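PDB 5NFR: malate dehydrogenase from Plasmodium falciparum, which interconverts malate and oxaloacetate using NAD as the redox cofactor, and probably also acts on lactate. Local coordinates for residues D66-D71 / K106-K111; D71-T76 / A112-V117. All coordinates share one frame; numbering follows the deposited sequence.

Contact 1: D66-D71 / K106-K111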
loop_
_atom_site.group_PDB
_atom_site.type_symbol
_atom_site.label_atom_id
_atom_site.label_comp_id
_atom_site.label_asym_id
_atom_site.label_seq_id
_atom_site.Cartn_x
_atom_site.Cartn_y
_atom_site.Cartn_z
ATOM N N ASP A 66 21.712 46.153 -18.599
ATOM C CA ASP A 66 22.744 46.384 -17.583
ATOM C C ASP A 66 23.724 45.206 -17.360
ATOM O O ASP A 66 24.747 45.359 -16.720
ATOM C CB ASP A 66 22.086 46.766 -16.263
ATOM C CG ASP A 66 21.522 48.179 -16.283
ATOM O OD1 ASP A 66 20.630 48.495 -15.467
ATOM O OD2 ASP A 66 22.008 48.994 -17.101
ATOM N N ILE A 67 23.369 44.045 -17.884
ATOM C CA ILE A 67 24.197 42.899 -17.890
ATOM C C ILE A 67 25.494 43.003 -18.839
ATOM O O ILE A 67 26.335 42.135 -18.823
ATOM C CB ILE A 67 23.299 41.666 -18.211
ATOM C CG1 ILE A 67 23.863 40.454 -17.520
ATOM C CG2 ILE A 67 23.188 41.365 -19.704
ATOM C CD1 ILE A 67 23.354 39.148 -18.081
ATOM N N LYS A 68 25.601 44.074 -19.623
ATOM C CA LYS A 68 26.665 44.271 -20.588
ATOM C C LYS A 68 28.006 44.153 -19.961
ATOM O O LYS A 68 28.265 44.701 -18.880
ATOM C CB LYS A 68 26.579 45.655 -21.261
ATOM C CG LYS A 68 25.782 45.665 -22.543
ATOM C CD LYS A 68 25.369 47.078 -22.970
ATOM C CE LYS A 68 24.201 47.064 -23.977
ATOM N NZ LYS A 68 23.545 48.397 -24.069
ATOM N N ASP A 69 28.875 43.453 -20.654
ATOM C CA ASP A 69 30.262 43.315 -20.201
ATOM C C ASP A 69 30.442 42.577 -18.864
ATOM O O ASP A 69 31.438 42.741 -18.194
ATOM C CB ASP A 69 30.961 44.711 -20.152
ATOM C CG ASP A 69 30.863 45.491 -21.497
ATOM O OD1 ASP A 69 31.161 44.899 -22.582
ATOM O OD2 ASP A 69 30.550 46.708 -21.463
ATOM N N ALA A 70 29.456 41.823 -18.459
ATOM C CA ALA A 70 29.596 40.998 -17.316
ATOM C C ALA A 70 30.671 40.008 -17.663
ATOM O O ALA A 70 30.660 39.439 -18.710
ATOM C CB ALA A 70 28.299 40.272 -16.999
ATOM N N ASP A 71 31.551 39.754 -16.719
ATOM C CA ASP A 71 32.516 38.663 -16.862
ATOM C C ASP A 71 31.870 37.352 -16.523
ATOM O O ASP A 71 32.238 36.343 -17.069
ATOM C CB ASP A 71 33.750 38.918 -15.973
ATOM C CG ASP A 71 34.412 40.199 -16.327
ATOM O OD1 ASP A 71 34.928 40.277 -17.449
ATOM O OD2 ASP A 71 34.366 41.155 -15.519
ATOM N N LYS A 106 22.987 36.554 -25.371
ATOM C CA LYS A 106 23.491 36.537 -26.738
ATOM C C LYS A 106 23.747 37.947 -27.261
ATOM O O LYS A 106 24.903 38.221 -27.716
ATOM C CB LYS A 106 22.538 35.798 -27.663
ATOM C CG LYS A 106 22.980 35.696 -29.106
ATOM C CD LYS A 106 21.938 34.974 -29.945
ATOM C CE LYS A 106 22.271 35.097 -31.419
ATOM N NZ LYS A 106 21.150 34.659 -32.298
ATOM N N LEU A 107 22.779 38.847 -27.135
ATOM C CA LEU A 107 23.004 40.199 -27.640
ATOM C C LEU A 107 23.703 41.182 -26.729
ATOM O O LEU A 107 24.337 42.102 -27.230
ATOM C CB LEU A 107 21.765 40.822 -28.166
ATOM C CG LEU A 107 20.555 41.472 -27.619
ATOM C CD1 LEU A 107 19.560 40.617 -26.929
ATOM C CD2 LEU A 107 20.325 42.921 -27.725
ATOM N N HIS A 108 23.749 40.929 -25.418
ATOM C CA HIS A 108 24.324 41.903 -24.484
ATOM C C HIS A 108 25.740 41.605 -23.940
ATOM O O HIS A 108 26.510 42.553 -23.677
ATOM C CB HIS A 108 23.352 42.125 -23.340
ATOM C CG HIS A 108 22.094 42.824 -23.750
ATOM N ND1 HIS A 108 22.082 44.098 -24.284
ATOM C CD2 HIS A 108 20.792 42.434 -23.684
ATOM C CE1 HIS A 108 20.826 44.468 -24.506
ATOM N NE2 HIS A 108 20.027 43.478 -24.149
ATOM N N CYS A 109 26.101 40.334 -23.730
ATOM C CA CYS A 109 27.472 39.979 -23.268
ATOM C C CYS A 109 27.861 38.586 -23.651
ATOM O O CYS A 109 27.807 37.630 -22.838
ATOM C CB CYS A 109 27.607 40.147 -21.743
ATOM S SG CYS A 109 26.276 39.315 -20.835
ATOM N N SER A 110 28.274 38.468 -24.901
ATOM C CA SER A 110 28.611 37.174 -25.456
ATOM C C SER A 110 29.945 36.619 -24.934
ATOM O O SER A 110 30.216 35.430 -25.143
ATOM C CB SER A 110 28.623 37.222 -26.995
ATOM O OG SER A 110 29.619 38.106 -27.480
ATOM N N LYS A 111 30.763 37.410 -24.239
ATOM C CA LYS A 111 32.059 36.901 -23.717
ATOM C C LYS A 111 32.072 36.356 -22.276
ATOM O O LYS A 111 33.100 35.898 -21.768
ATOM C CB LYS A 111 33.131 37.972 -23.893
ATOM C CG LYS A 111 33.557 38.103 -25.368
ATOM C CD LYS A 111 34.958 38.686 -25.533
ATOM C CE LYS A 111 35.525 38.424 -26.927
ATOM N NZ LYS A 111 36.963 38.829 -27.086
#
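Ile67 and His108 meet at about a right angle. The branch methyl CG2 of Ile67 rests 3.7 Å from His108 CB, so the isoleucine touches the root of the histidine side chain and lies oblique to its ring. With chi1 to CG1 at -149°, off the usual staggered positions, CG2 falls roughly between the backbone N and the carbonyl carbon of Ile67. From there it also packs against Cys109 SG at 3.9 Å, and CD1 reaches the same sulfur.

Lys68 runs along the outside of the contact. Its chain is extended beyond CG, and CE comes to the edge of the imidazole, near the ring plane, 3.7 Å from His108 ND1. One face of that ring carries CD2 of Leu107, offset toward the rim. Lys68 NZ stays 4.5 Å from His108 ND1, so a positive charge on the lysine would probably disfavour protonation of the histidine.

The carbonyl of His108 faces Lys68. Its O receives a CA-H...O contact from Lys68 CA, 3.5 Å long, and Lys68 CG is slightly closer to this oxygen, at 3.4 Å. Cys109 is the first residue to leave the helical conformation. Its CB sits 3.7 Å from Asp69 N, and its SG points into the buried side with Ile67 and Ala70.

Residues 67-70 form a type II beta turn, closed by Ala70 N to Ile67 O at 3.2 Å. Ile67 and Ala70 also pack on Ala5 of strand 3-7. The end of helix 91-108 is thus set against the turn leading into strand 72-75, at the margin of the Rossmann-type NAD-binding domain.

Contact 2: D71-T76 / A112-V117; sequences DIIVIT and AFVICV
The Phe113 ring is approached at its edge, near the ring plane, by the end methyl of Ile72, with Ile72 CD1 4.0 Å from Phe113 CD2. The two side chains lie side by side and point the same way. Phe113 CG is anti to the backbone N (chi1 177°), and the ring stacks with Tyr243 of helix 230-244. Val74 and Ile115 share this side of the sheet. Val74 CG1 meets CG2 of Val117, just past the end of strand 113-116, obliquely at 4.1 Å.

Ile73, Ile75, Val114 and Cys116 occupy the opposite face. Ile73 CD1 touches the methyl of Ala112, 3.7 Å from its CB. Ile75 CG1 lies beside its own backbone N, and the extended end carries CD1 out from the sheet toward Val114. This methyl comes 3.8 Å from Val114 CG1, with Cys116 SG a little farther off. Phe128 of helix 121-132 touches Ile75, Val114 and Cys116.

Strands 72-75 and 113-116 run parallel, with 15° between their directions. Five backbone bonds alternate between them. Ile73 and Ile75 each donate N-H to one residue and accept through O from another. Ile115 N to Ile73 O is 2.8 Å, with the donor nearly in line with the carbonyl. Phe113 N to Asp71 O is longer at 3.1 Å, and its donor is tilted 32° from the carbonyl plane.

The carboxylate of Asp71 has its partner outside the two strands: OD2 accepts from Lys3 N. Val117 belongs to a predicted NAD site, and Thr76 lies near Gly8 of that site. The backbone bonds therefore satisfy buried polar groups between two hydrophobic faces and hold the carboxyl ends of both strands beside the probable cofactor site.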
loop_
_atom_site.group_PDB
_atom_site.type_symbol
_atom_site.label_atom_id
_atom_site.label_comp_id
_atom_site.label_asym_id
_atom_site.label_seq_id
_atom_site.Cartn_x
_atom_site.Cartn_y
_atom_site.Cartn_z
ATOM N N ASP A 71 31.551 39.754 -16.719
ATOM C CA ASP A 71 32.516 38.663 -16.862
ATOM C C ASP A 71 31.870 37.352 -16.523
ATOM O O ASP A 71 32.238 36.343 -17.069
ATOM C CB ASP A 71 33.750 38.918 -15.973
ATOM C CG ASP A 71 34.412 40.199 -16.327
ATOM O OD1 ASP A 71 34.928 40.277 -17.449
ATOM O OD2 ASP A 71 34.366 41.155 -15.519
ATOM N N ILE A 72 30.969 37.371 -15.534
ATOM C CA ILE A 72 30.332 36.152 -15.006
ATOM C C ILE A 72 28.809 36.391 -15.006
ATOM O O ILE A 72 28.395 37.496 -14.697
ATOM C CB ILE A 72 30.757 35.841 -13.545
ATOM C CG1 ILE A 72 32.283 35.660 -13.436
ATOM C CG2 ILE A 72 30.043 34.600 -13.039
ATOM C CD1 ILE A 72 32.767 34.223 -13.443
ATOM N N ILE A 73 28.061 35.335 -15.322
ATOM C CA ILE A 73 26.670 35.326 -15.284
ATOM C C ILE A 73 26.210 34.108 -14.517
ATOM O O ILE A 73 26.492 32.984 -14.893
ATOM C CB ILE A 73 26.085 35.279 -16.698
ATOM C CG1 ILE A 73 26.214 36.658 -17.329
ATOM C CG2 ILE A 73 24.573 34.967 -16.669
ATOM C CD1 ILE A 73 25.872 36.665 -18.798
ATOM N N VAL A 74 25.399 34.356 -13.478
ATOM C CA VAL A 74 24.690 33.293 -12.724
ATOM C C VAL A 74 23.166 33.379 -13.017
ATOM O O VAL A 74 22.521 34.366 -12.715
ATOM C CB VAL A 74 24.918 33.437 -11.208
ATOM C CG1 VAL A 74 24.200 32.348 -10.455
ATOM C CG2 VAL A 74 26.415 33.332 -10.902
ATOM N N ILE A 75 22.606 32.288 -13.526
ATOM C CA ILE A 75 21.211 32.232 -13.884
ATOM C C ILE A 75 20.438 31.394 -12.919
ATOM O O ILE A 75 20.558 30.181 -12.917
ATOM C CB ILE A 75 20.957 31.689 -15.333
ATOM C CG1 ILE A 75 21.723 32.512 -16.372
ATOM C CG2 ILE A 75 19.480 31.755 -15.670
ATOM C CD1 ILE A 75 21.779 31.865 -17.745
ATOM N N THR A 76 19.569 32.063 -12.155
ATOM C CA THR A 76 18.603 31.410 -11.245
ATOM C C THR A 76 17.177 31.743 -11.578
ATOM O O THR A 76 16.281 31.278 -10.913
ATOM C CB THR A 76 18.783 31.858 -9.764
ATOM O OG1 THR A 76 18.735 33.287 -9.707
ATOM C CG2 THR A 76 20.121 31.436 -9.246
ATOM N N ALA A 112 30.913 36.353 -21.632
ATOM C CA ALA A 112 30.821 35.924 -20.276
ATOM C C ALA A 112 30.980 34.419 -20.127
ATOM O O ALA A 112 30.707 33.645 -21.019
ATOM C CB ALA A 112 29.491 36.380 -19.689
ATOM N N PHE A 113 31.310 34.047 -18.901
ATOM C CA PHE A 113 31.238 32.661 -18.404
ATOM C C PHE A 113 29.888 32.511 -17.655
ATOM O O PHE A 113 29.573 33.294 -16.781
ATOM C CB PHE A 113 32.430 32.346 -17.492
ATOM C CG PHE A 113 32.392 30.973 -16.903
ATOM C CD1 PHE A 113 32.437 29.884 -17.699
ATOM C CD2 PHE A 113 32.288 30.786 -15.520
ATOM C CE1 PHE A 113 32.468 28.603 -17.177
ATOM C CE2 PHE A 113 32.283 29.517 -14.977
ATOM C CZ PHE A 113 32.378 28.414 -15.824
ATOM N N VAL A 114 29.144 31.485 -18.001
ATOM C CA VAL A 114 27.739 31.342 -17.626
ATOM C C VAL A 114 27.480 30.123 -16.771
ATOM O O VAL A 114 27.747 29.011 -17.185
ATOM C CB VAL A 114 26.848 31.285 -18.851
ATOM C CG1 VAL A 114 25.405 31.046 -18.425
ATOM C CG2 VAL A 114 26.958 32.611 -19.571
ATOM N N ILE A 115 27.064 30.362 -15.528
ATOM C CA ILE A 115 26.706 29.273 -14.631
ATOM C C ILE A 115 25.110 29.278 -14.498
ATOM O O ILE A 115 24.541 30.183 -13.953
ATOM C CB ILE A 115 27.400 29.421 -13.245
ATOM C CG1 ILE A 115 28.896 29.499 -13.349
ATOM C CG2 ILE A 115 27.046 28.240 -12.331
ATOM C CD1 ILE A 115 29.549 30.140 -12.155
ATOM N N CYS A 116 24.510 28.219 -15.011
ATOM C CA CYS A 116 23.146 27.970 -14.984
ATOM C C CYS A 116 22.810 27.241 -13.733
ATOM O O CYS A 116 23.453 26.296 -13.401
ATOM C CB CYS A 116 22.745 27.076 -16.134
ATOM S SG CYS A 116 22.922 27.880 -17.722
ATOM N N VAL A 117 21.714 27.657 -13.096
ATOM C CA VAL A 117 21.151 26.978 -11.881
ATOM C C VAL A 117 19.667 26.608 -11.883
ATOM O O VAL A 117 19.296 25.644 -11.246
ATOM C CB VAL A 117 21.386 27.834 -10.638
ATOM C CG1 VAL A 117 21.299 27.002 -9.387
ATOM C CG2 VAL A 117 22.766 28.542 -10.762
#

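Contact 2 is buried in the domain core, whereas contact 1 is partly buried and has exposed lysine and aspartate side chains at its margin. Helix 91-108 connects the two strands of contact 2 in a beta-alpha-beta unit, and contact 1 holds the end of that helix. The contacts share Asp71 and touch directly: Cys109 SG and Ile67 CD1 both pack on Ile73 CD1, the sulfur at 3.4 Å. Their chemistry differs with place. Regular backbone hydrogen bonding joins the paired strands, while side-chain packing carries most of the contact where turn meets helix end. Contact 2 reaches the predicted cofactor site; contact 1 lies farther from it.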